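Local coordinates for tetraacyldisaccharide 4'-kinase (Aquifex aeolicus, PDB 4ITM), which probably transfers the gamma-phosphate of ATP to the 4'-position of a tetraacyldisaccharide 1-phosphate, giving lipid IVA in lipid A biosynthesis, at residues 274-279 / 292-297; 151-156 / 181-186; 81-86 / 127-132. All coordinates share one frame; numbering follows the deposited sequence.

Contact 1 (274-279 / 292-297). With ATP (adenosine-5'-triphosphate), chain B.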
loop_
_atom_site.group_PDB
_atom_site.type_symbol
_atom_site.label_atom_id
_atom_site.label_comp_id
_atom_site.label_asym_id
_atom_site.label_seq_id
_atom_site.Cartn_x
_atom_site.Cartn_y
_atom_site.Cartn_z
ATOM N N ILE A 274 4.328 9.719 -26.361
ATOM C CA ILE A 274 4.381 9.748 -24.905
ATOM C C ILE A 274 3.283 8.864 -24.352
ATOM O O ILE A 274 2.123 8.974 -24.761
ATOM C CB ILE A 274 4.214 11.181 -24.351
ATOM C CG1 ILE A 274 5.363 12.068 -24.831
ATOM C CG2 ILE A 274 4.170 11.172 -22.828
ATOM C CD1 ILE A 274 5.209 13.521 -24.464
ATOM N N TYR A 275 3.661 7.977 -23.436
ATOM C CA TYR A 275 2.714 7.053 -22.814
ATOM C C TYR A 275 2.512 7.354 -21.342
ATOM O O TYR A 275 3.443 7.768 -20.646
ATOM C CB TYR A 275 3.178 5.606 -22.975
ATOM C CG TYR A 275 3.255 5.161 -24.414
ATOM C CD1 TYR A 275 4.352 5.498 -25.208
ATOM C CD2 TYR A 275 2.233 4.414 -24.984
ATOM C CE1 TYR A 275 4.425 5.096 -26.543
ATOM C CE2 TYR A 275 2.295 4.012 -26.311
ATOM C CZ TYR A 275 3.398 4.356 -27.083
ATOM O OH TYR A 275 3.473 3.954 -28.390
ATOM N N LEU A 276 1.279 7.162 -20.884
ATOM C CA LEU A 276 0.953 7.246 -19.466
ATOM C C LEU A 276 0.378 5.916 -19.036
ATOM O O LEU A 276 -0.440 5.330 -19.741
ATOM C CB LEU A 276 -0.065 8.352 -19.181
ATOM C CG LEU A 276 0.404 9.791 -19.359
ATOM C CD1 LEU A 276 -0.660 10.747 -18.846
ATOM C CD2 LEU A 276 1.722 10.004 -18.640
ATOM N N THR A 277 0.816 5.433 -17.882
ATOM C CA THR A 277 0.272 4.199 -17.343
ATOM C C THR A 277 0.308 4.254 -15.808
ATOM O O THR A 277 0.661 5.287 -15.225
ATOM C CB THR A 277 1.022 2.973 -17.916
ATOM O OG1 THR A 277 0.369 1.763 -17.515
ATOM C CG2 THR A 277 2.495 2.966 -17.471
ATOM N N THR A 278 -0.063 3.158 -15.158
ATOM C CA THR A 278 -0.086 3.106 -13.693
ATOM C C THR A 278 1.292 2.749 -13.164
ATOM O O THR A 278 2.098 2.143 -13.880
ATOM C CB THR A 278 -1.082 2.040 -13.155
ATOM O OG1 THR A 278 -0.565 0.735 -13.429
ATOM C CG2 THR A 278 -2.456 2.197 -13.806
ATOM N N PRO A 279 1.585 3.138 -11.916
ATOM C CA PRO A 279 2.887 2.750 -11.360
ATOM C C PRO A 279 3.064 1.227 -11.311
ATOM O O PRO A 279 4.186 0.757 -11.481
ATOM C CB PRO A 279 2.859 3.377 -9.963
ATOM C CG PRO A 279 2.004 4.607 -10.153
ATOM C CD PRO A 279 0.903 4.139 -11.074
ATOM N N PHE A 292 5.425 7.083 -18.704
ATOM C CA PHE A 292 5.352 7.786 -17.418
ATOM C C PHE A 292 4.129 7.345 -16.617
ATOM O O PHE A 292 3.194 6.762 -17.168
ATOM C CB PHE A 292 5.309 9.312 -17.604
ATOM C CG PHE A 292 6.431 9.862 -18.456
ATOM C CD1 PHE A 292 6.361 9.806 -19.844
ATOM C CD2 PHE A 292 7.554 10.441 -17.870
ATOM C CE1 PHE A 292 7.395 10.307 -20.636
ATOM C CE2 PHE A 292 8.590 10.945 -18.654
ATOM C CZ PHE A 292 8.507 10.877 -20.040
ATOM N N ALA A 293 4.156 7.628 -15.314
ATOM C CA ALA A 293 3.009 7.424 -14.434
ATOM C C ALA A 293 2.748 8.725 -13.705
ATOM O O ALA A 293 3.595 9.613 -13.700
ATOM C CB ALA A 293 3.272 6.296 -13.442
ATOM N N LEU A 294 1.568 8.841 -13.110
ATOM C CA LEU A 294 1.198 10.028 -12.347
ATOM C C LEU A 294 1.686 9.856 -10.920
ATOM O O LEU A 294 1.597 8.767 -10.357
ATOM C CB LEU A 294 -0.322 10.211 -12.331
ATOM C CG LEU A 294 -1.092 10.224 -13.655
ATOM C CD1 LEU A 294 -2.584 10.253 -13.385
ATOM C CD2 LEU A 294 -0.685 11.406 -14.496
ATOM N N ASN A 295 2.194 10.937 -10.344
ATOM C CA ASN A 295 2.660 10.945 -8.973
ATOM C C ASN A 295 1.781 11.891 -8.161
ATOM O O ASN A 295 1.506 13.004 -8.599
ATOM C CB ASN A 295 4.128 11.392 -8.930
ATOM C CG ASN A 295 4.700 11.403 -7.523
ATOM O OD1 ASN A 295 4.622 10.415 -6.788
ATOM N ND2 ASN A 295 5.260 12.534 -7.136
ATOM N N PHE A 296 1.322 11.439 -6.993
ATOM C CA PHE A 296 0.457 12.254 -6.138
ATOM C C PHE A 296 1.106 12.510 -4.785
ATOM O O PHE A 296 1.644 11.585 -4.162
ATOM C CB PHE A 296 -0.898 11.568 -5.915
ATOM C CG PHE A 296 -1.738 11.472 -7.150
ATOM C CD1 PHE A 296 -1.570 10.421 -8.039
ATOM C CD2 PHE A 296 -2.698 12.436 -7.429
ATOM C CE1 PHE A 296 -2.337 10.336 -9.179
ATOM C CE2 PHE A 296 -3.475 12.350 -8.571
ATOM C CZ PHE A 296 -3.289 11.303 -9.449
ATOM N N LYS A 297 1.044 13.758 -4.333
ATOM C CA LYS A 297 1.441 14.105 -2.969
ATOM C C LYS A 297 0.398 13.541 -2.024
ATOM O O LYS A 297 -0.793 13.499 -2.355
ATOM C CB LYS A 297 1.523 15.625 -2.772
ATOM C CG LYS A 297 2.615 16.338 -3.566
ATOM C CD LYS A 297 2.588 17.851 -3.308
ATOM C CE LYS A 297 3.623 18.611 -4.147
ATOM N NZ LYS A 297 5.026 18.210 -3.841
HETATM P PG ATP B . -3.119 0.134 -2.636
HETATM O O1G ATP B . -3.991 -0.717 -1.757
HETATM O O2G ATP B . -1.967 0.829 -1.959
HETATM O O3G ATP B . -2.731 -0.523 -3.943
HETATM P PB ATP B . -5.578 1.315 -3.542
HETATM O O1B ATP B . -6.500 1.670 -2.396
HETATM O O2B ATP B . -5.834 0.038 -4.291
HETATM O O3B ATP B . -4.029 1.382 -3.108
HETATM P PA ATP B . -5.191 4.042 -4.497
HETATM O O1A ATP B . -6.392 4.703 -5.122
HETATM O O2A ATP B . -4.760 4.484 -3.127
HETATM O O3A ATP B . -5.603 2.489 -4.628
HETATM O "O5'" ATP B . -3.937 4.188 -5.513
HETATM C "C5'" ATP B . -3.929 3.425 -6.729
HETATM C "C4'" ATP B . -2.537 2.902 -7.085
HETATM O "O4'" ATP B . -1.633 3.965 -7.420
HETATM C "C3'" ATP B . -1.890 2.126 -5.946
HETATM O "O3'" ATP B . -2.257 0.743 -6.003
HETATM C "C2'" ATP B . -0.399 2.399 -6.129
HETATM O "O2'" ATP B . 0.182 1.527 -7.104
HETATM C "C1'" ATP B . -0.360 3.764 -6.792
HETATM N N9 ATP B . -0.223 4.878 -5.828
HETATM C C8 ATP B . -0.705 4.919 -4.568
HETATM N N7 ATP B . -0.436 6.102 -3.978
HETATM C C5 ATP B . 0.230 6.850 -4.890
HETATM C C6 ATP B . 0.809 8.211 -4.921
HETATM N N6 ATP B . 0.725 9.026 -3.835
HETATM N N1 ATP B . 1.427 8.599 -6.068
HETATM C C2 ATP B . 1.500 7.796 -7.154
HETATM N N3 ATP B . 0.998 6.550 -7.198
HETATM C C4 ATP B . 0.361 6.041 -6.111
HETATM O O HOH W 1 -0.352 6.837 -13.280
#
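The carbonyl oxygen of Phe292 is gripped twice by the strand beside it. Thr277 N donates to Phe292 O at 2.8 Å, nearly in line with the carbonyl bond (C=O...N 168°), and Leu276 CA adds a C-H...O contact to Phe292 O at 3.2 Å. One step back, Phe292 N donates to Tyr275 O at 2.9 Å, tilted from the carbonyl plane. That same oxygen meets the edge of the Phe292 ring, where CD1 stands 3.6 Å from Tyr275 O. With CG anti to its carbonyl carbon (chi1 -53°), the Phe292 ring also comes within reach of methyl CG2 of Ile274, while Leu276 CD2 packs on Phe292 CB.

These parallel strands diverge by 52°, and beyond Thr277 a water takes over from direct pairing. It donates to Thr277 O at 2.7 Å and accepts from Leu294 N at 2.8 Å. The methyl of Ala293 lies beside Thr277 O and against the ring of Pro279, where a helix begins; Thr278, the N-cap residue, also bonds through OG1 to the carboxylate of Asp281.

Further along 292-297 the strand edge turns to the nucleotide. Phe296 N donates to ATP N1 at 3.0 Å, and ATP N6 donates to Phe296 O at 2.7 Å, while Pro279 CG and Leu294 O approach the adenine near N3 and C2. Elsewhere Thr52 and Gln240 also bond the ATP. A main-chain donor facing N1 and a main-chain acceptor facing the amino group are consistent with selection of adenine, since guanine would present N1-H to a donor and O6 to an acceptor.

Contact 2 (151-156 / 181-186); sequences NILLLK and DALVLT
Two adjacent parallel strands of the P-loop NTPase core meet here, 151-156 running beside 182-186 in unbroken register from Ile152 opposite Ala182 to Leu155 opposite Leu185. At the start of the ladder Asp181 reaches back, and its OD2 accepts Asn151 N at 2.8 Å on the anti side, somewhat out of the carboxylate plane. In return Asp181 N donates to Asn151 O at 2.9 Å, in the carbonyl plane, with a weak second bond from Ala182 N. The ladder then zigzags: Leu153 N to Ala182 O, Val184 N to Leu153 O, Leu155 N to Val184 O, and lastly Thr186 N to Leu155 O at 2.8 Å.

On the face of Ile152, Leu154 and Val184, helix 51-61, which follows the predicted ATP-binding loop, covers the sheet through Phe54. Leu154 CD2 lies 3.6 Å from Val184 CB, the two side chains running alongside each other. CG2 of Val184, anti to its carbonyl carbon (chi1 177° for CG1), meets Ile152 CG2 at 3.7 Å. The reverse face carries Leu153 beside Leu183, pointing the same way with CD2 of Leu183 3.9 Å from Leu153 CB, and Leu155 beside Leu185.

Toward the predicted ATP-binding loop the side chains turn polar. CB of Lys156 passes 3.7 Å from Thr186 OG1; beyond it, NZ pairs with Asp159 and bonds Ser49 OG and Gly48 O, while Thr186 OG1 bonds Ser49 O.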
loop_
_atom_site.group_PDB
_atom_site.type_symbol
_atom_site.label_atom_id
_atom_site.label_comp_id
_atom_site.label_asym_id
_atom_site.label_seq_id
_atom_site.Cartn_x
_atom_site.Cartn_y
_atom_site.Cartn_z
ATOM N N ASN A 151 -0.284 1.120 16.084
ATOM C CA ASN A 151 -1.136 0.320 15.223
ATOM C C ASN A 151 -2.064 1.246 14.457
ATOM O O ASN A 151 -3.080 1.677 14.990
ATOM C CB ASN A 151 -1.955 -0.664 16.082
ATOM C CG ASN A 151 -2.402 -1.899 15.316
ATOM O OD1 ASN A 151 -1.848 -2.243 14.263
ATOM N ND2 ASN A 151 -3.411 -2.594 15.857
ATOM N N ILE A 152 -1.706 1.558 13.212
ATOM C CA ILE A 152 -2.502 2.469 12.398
ATOM C C ILE A 152 -3.467 1.692 11.481
ATOM O O ILE A 152 -3.056 0.791 10.768
ATOM C CB ILE A 152 -1.605 3.390 11.564
ATOM C CG1 ILE A 152 -0.641 4.174 12.469
ATOM C CG2 ILE A 152 -2.460 4.348 10.712
ATOM C CD1 ILE A 152 0.343 5.054 11.673
ATOM N N LEU A 153 -4.753 2.024 11.526
ATOM C CA LEU A 153 -5.733 1.325 10.689
ATOM C C LEU A 153 -6.326 2.288 9.663
ATOM O O LEU A 153 -6.812 3.360 10.030
ATOM C CB LEU A 153 -6.856 0.710 11.548
ATOM C CG LEU A 153 -8.011 0.035 10.786
ATOM C CD1 LEU A 153 -7.500 -1.178 10.031
ATOM C CD2 LEU A 153 -9.177 -0.362 11.727
ATOM N N LEU A 154 -6.276 1.909 8.383
ATOM C CA LEU A 154 -6.900 2.693 7.317
ATOM C C LEU A 154 -8.328 2.227 7.150
ATOM O O LEU A 154 -8.606 1.036 7.120
ATOM C CB LEU A 154 -6.183 2.507 5.981
ATOM C CG LEU A 154 -4.665 2.661 5.933
ATOM C CD1 LEU A 154 -4.182 2.304 4.561
ATOM C CD2 LEU A 154 -4.254 4.066 6.279
ATOM N N LEU A 155 -9.225 3.176 6.981
ATOM C CA LEU A 155 -10.636 2.884 6.904
ATOM C C LEU A 155 -11.217 3.773 5.822
ATOM O O LEU A 155 -10.976 4.985 5.816
ATOM C CB LEU A 155 -11.275 3.216 8.253
ATOM C CG LEU A 155 -12.453 2.379 8.720
ATOM C CD1 LEU A 155 -12.050 0.927 8.814
ATOM C CD2 LEU A 155 -12.916 2.903 10.060
ATOM N N LYS A 156 -11.962 3.174 4.896
ATOM C CA LYS A 156 -12.709 3.951 3.910
ATOM C C LYS A 156 -14.194 3.783 4.200
ATOM O O LYS A 156 -14.597 2.784 4.801
ATOM C CB LYS A 156 -12.379 3.518 2.477
ATOM C CG LYS A 156 -12.649 2.051 2.159
ATOM C CD LYS A 156 -12.320 1.752 0.692
ATOM C CE LYS A 156 -12.539 0.287 0.333
ATOM N NZ LYS A 156 -11.694 -0.620 1.161
ATOM N N ASP A 181 -4.653 2.118 17.365
ATOM C CA ASP A 181 -4.265 3.271 18.167
ATOM C C ASP A 181 -4.658 4.542 17.419
ATOM O O ASP A 181 -4.907 5.570 18.030
ATOM C CB ASP A 181 -2.751 3.284 18.421
ATOM C CG ASP A 181 -2.271 2.048 19.157
ATOM O OD1 ASP A 181 -2.914 1.677 20.164
ATOM O OD2 ASP A 181 -1.267 1.436 18.717
ATOM N N ALA A 182 -4.705 4.471 16.091
ATOM C CA ALA A 182 -5.091 5.629 15.291
ATOM C C ALA A 182 -5.790 5.203 14.002
ATOM O O ALA A 182 -5.470 4.165 13.424
ATOM C CB ALA A 182 -3.893 6.474 14.973
ATOM N N LEU A 183 -6.747 6.012 13.566
ATOM C CA LEU A 183 -7.446 5.769 12.314
ATOM C C LEU A 183 -7.074 6.815 11.276
ATOM O O LEU A 183 -6.924 7.994 11.586
ATOM C CB LEU A 183 -8.962 5.765 12.519
ATOM C CG LEU A 183 -9.450 4.810 13.616
ATOM C CD1 LEU A 183 -10.945 4.927 13.848
ATOM C CD2 LEU A 183 -9.074 3.401 13.248
ATOM N N VAL A 184 -6.906 6.358 10.043
ATOM C CA VAL A 184 -6.701 7.246 8.911
ATOM C C VAL A 184 -7.869 7.022 7.976
ATOM O O VAL A 184 -8.079 5.908 7.499
ATOM C CB VAL A 184 -5.363 6.955 8.204
ATOM C CG1 VAL A 184 -5.199 7.841 6.969
ATOM C CG2 VAL A 184 -4.218 7.169 9.179
ATOM N N LEU A 185 -8.665 8.061 7.754
ATOM C CA LEU A 185 -9.860 7.911 6.933
ATOM C C LEU A 185 -9.517 8.188 5.473
ATOM O O LEU A 185 -9.085 9.293 5.126
ATOM C CB LEU A 185 -10.976 8.830 7.432
ATOM C CG LEU A 185 -11.324 8.675 8.920
ATOM C CD1 LEU A 185 -12.584 9.460 9.271
ATOM C CD2 LEU A 185 -11.485 7.210 9.324
ATOM N N THR A 186 -9.702 7.176 4.629
ATOM C CA THR A 186 -9.242 7.237 3.244
ATOM C C THR A 186 -10.352 7.224 2.200
ATOM O O THR A 186 -11.543 7.135 2.522
ATOM C CB THR A 186 -8.271 6.088 2.915
ATOM O OG1 THR A 186 -8.984 4.846 2.899
ATOM C CG2 THR A 186 -7.139 6.032 3.938
#

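Contact 3 (81-86 / 127-132); sequences TLIVSE and LEKLSP
The flat group in this contact is the carboxylate of Glu86, and methyl CD2 of Leu130 lies over one of its faces, displaced from above the central carbon toward CG and OE2. Leu130 CD2 stands 3.8 Å from Glu86 CD and 3.7 Å from Glu86 OE2. The backbone oxygen of Lys129 lies on that same side of the plane, 4.1 Å from Glu86 OE2, and neither the other face nor the edge is touched by 127-132. CG of Glu86 is anti to its backbone N (chi1 172°), and the extended chain beyond it runs past the leucine, so CG itself also touches Leu130 CD2 at 3.7 Å. No hydrogen bond crosses here, and the contact of Glu86 is mainly that of its aliphatic chain and carboxylate with the leucine methyl; both Glu86 and Lys129 touch crystal neighbours, which may influence their poses.

Ile83 makes the other half of the contact. Its methyl CD1 packs on Lys129 CB at 3.7 Å and Lys129 CG at 3.9 Å, the two side chains crossing at about a right angle. More loosely, Ile83 CD1 sits 4.4 Å from Leu130 CG. Lys129 bends at its second torsion (chi2 -68°), which carries its amine off toward Glu128, where NZ and OE2 form a long salt bridge within the helix.

Val84 and Ser85 form a classic beta bulge opposite Val113, which probably helps Ile83 and Glu86, three positions apart, both to reach 127-132. Leu130, just past the end of helix 119-129, touches both strand 82-86 and Ser112 of strand 112-115, and its carbonyl oxygen bonds Tyr87 OH; Ile83 also rests on Leu125 of the helix.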
loop_
_atom_site.group_PDB
_atom_site.type_symbol
_atom_site.label_atom_id
_atom_site.label_comp_id
_atom_site.label_asym_id
_atom_site.label_seq_id
_atom_site.Cartn_x
_atom_site.Cartn_y
_atom_site.Cartn_z
ATOM N N THR A 81 12.737 -15.406 3.638
ATOM C CA THR A 81 12.888 -13.981 3.897
ATOM C C THR A 81 13.851 -13.410 2.871
ATOM O O THR A 81 14.855 -14.040 2.549
ATOM C CB THR A 81 13.403 -13.744 5.322
ATOM O OG1 THR A 81 12.521 -14.400 6.238
ATOM C CG2 THR A 81 13.415 -12.281 5.643
ATOM N N LEU A 82 13.543 -12.226 2.356
ATOM C CA LEU A 82 14.250 -11.697 1.192
ATOM C C LEU A 82 14.387 -10.184 1.255
ATOM O O LEU A 82 13.398 -9.471 1.431
ATOM C CB LEU A 82 13.504 -12.083 -0.090
ATOM C CG LEU A 82 14.017 -11.525 -1.421
ATOM C CD1 LEU A 82 15.332 -12.199 -1.823
ATOM C CD2 LEU A 82 12.964 -11.708 -2.501
ATOM N N ILE A 83 15.614 -9.697 1.100
ATOM C CA ILE A 83 15.835 -8.263 0.982
ATOM C C ILE A 83 15.539 -7.836 -0.454
ATOM O O ILE A 83 16.211 -8.259 -1.397
ATOM C CB ILE A 83 17.265 -7.857 1.389
ATOM C CG1 ILE A 83 17.481 -8.104 2.886
ATOM C CG2 ILE A 83 17.515 -6.379 1.080
ATOM C CD1 ILE A 83 18.935 -8.060 3.315
ATOM N N VAL A 84 14.504 -7.023 -0.615
ATOM C CA VAL A 84 14.114 -6.543 -1.933
ATOM C C VAL A 84 14.924 -5.293 -2.261
ATOM O O VAL A 84 15.428 -5.129 -3.377
ATOM C CB VAL A 84 12.591 -6.219 -1.974
ATOM C CG1 VAL A 84 12.208 -5.536 -3.276
ATOM C CG2 VAL A 84 11.773 -7.485 -1.782
ATOM N N SER A 85 15.064 -4.427 -1.257
ATOM C CA SER A 85 15.694 -3.132 -1.434
ATOM C C SER A 85 16.527 -2.739 -0.224
ATOM O O SER A 85 16.076 -2.864 0.901
ATOM C CB SER A 85 14.619 -2.064 -1.671
ATOM O OG SER A 85 15.210 -0.822 -2.012
ATOM N N GLU A 86 17.734 -2.243 -0.470
ATOM C CA GLU A 86 18.555 -1.663 0.587
ATOM C C GLU A 86 18.624 -0.153 0.404
ATOM O O GLU A 86 19.328 0.330 -0.479
ATOM C CB GLU A 86 19.972 -2.249 0.590
ATOM C CG GLU A 86 20.891 -1.531 1.557
ATOM C CD GLU A 86 22.191 -2.254 1.798
ATOM O OE1 GLU A 86 22.689 -2.924 0.857
ATOM O OE2 GLU A 86 22.710 -2.149 2.940
ATOM N N LEU A 127 17.637 -6.416 10.659
ATOM C CA LEU A 127 18.474 -5.965 11.760
ATOM C C LEU A 127 19.934 -6.364 11.568
ATOM O O LEU A 127 20.849 -5.603 11.868
ATOM C CB LEU A 127 17.939 -6.509 13.084
ATOM C CG LEU A 127 16.707 -5.743 13.568
ATOM C CD1 LEU A 127 16.039 -6.460 14.744
ATOM C CD2 LEU A 127 17.089 -4.305 13.926
ATOM N N GLU A 128 20.141 -7.562 11.053
ATOM C CA GLU A 128 21.480 -8.060 10.826
ATOM C C GLU A 128 22.173 -7.385 9.638
ATOM O O GLU A 128 23.365 -7.094 9.700
ATOM C CB GLU A 128 21.420 -9.563 10.598
ATOM C CG GLU A 128 22.769 -10.185 10.311
ATOM C CD GLU A 128 22.658 -11.630 9.896
ATOM O OE1 GLU A 128 21.634 -12.265 10.227
ATOM O OE2 GLU A 128 23.591 -12.124 9.234
ATOM N N LYS A 129 21.423 -7.127 8.568
ATOM C CA LYS A 129 21.995 -6.664 7.299
ATOM C C LYS A 129 21.842 -5.169 7.040
ATOM O O LYS A 129 22.599 -4.578 6.266
ATOM C CB LYS A 129 21.318 -7.390 6.130
ATOM C CG LYS A 129 21.351 -8.897 6.215
ATOM C CD LYS A 129 22.756 -9.421 6.051
ATOM C CE LYS A 129 22.749 -10.936 5.996
ATOM N NZ LYS A 129 24.125 -11.479 5.851
ATOM N N LEU A 130 20.831 -4.561 7.643
ATOM C CA LEU A 130 20.441 -3.218 7.223
ATOM C C LEU A 130 20.453 -2.193 8.343
ATOM O O LEU A 130 20.320 -1.005 8.073
ATOM C CB LEU A 130 19.047 -3.248 6.578
ATOM C CG LEU A 130 18.849 -4.215 5.414
ATOM C CD1 LEU A 130 17.386 -4.247 5.008
ATOM C CD2 LEU A 130 19.735 -3.831 4.223
ATOM N N SER A 131 20.588 -2.659 9.586
ATOM C CA SER A 131 20.525 -1.808 10.778
ATOM C C SER A 131 19.474 -0.681 10.843
ATOM O O SER A 131 19.756 0.441 11.257
ATOM C CB SER A 131 21.919 -1.285 11.131
ATOM O OG SER A 131 22.580 -0.770 9.985
ATOM N N PRO A 132 18.249 -0.985 10.440
ATOM C CA PRO A 132 17.217 0.056 10.477
ATOM C C PRO A 132 16.852 0.586 11.863
ATOM O O PRO A 132 17.119 -0.084 12.858
ATOM C CB PRO A 132 16.032 -0.666 9.832
ATOM C CG PRO A 132 16.168 -2.077 10.309
ATOM C CD PRO A 132 17.639 -2.352 10.491
#

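In the fold
Contacts 1 and 2 are buried pairings of parallel strands, whereas contact 3 is a partly buried meeting of a strand with the end of a helix, without a hydrogen bond across it. The long strand 201-212 joins the first two, pairing parallel with 182-186 and antiparallel with 291-300, although their centres are 26 Å apart and lie on opposite sides of the chain's centre. Both border the nucleotide region differently: contact 1 offers backbone groups to the adenine, and contact 2 ends at the predicted phosphate-binding loop. Contact 3, about 17 Å from contact 2 at the nearest atoms, lies away from these sites.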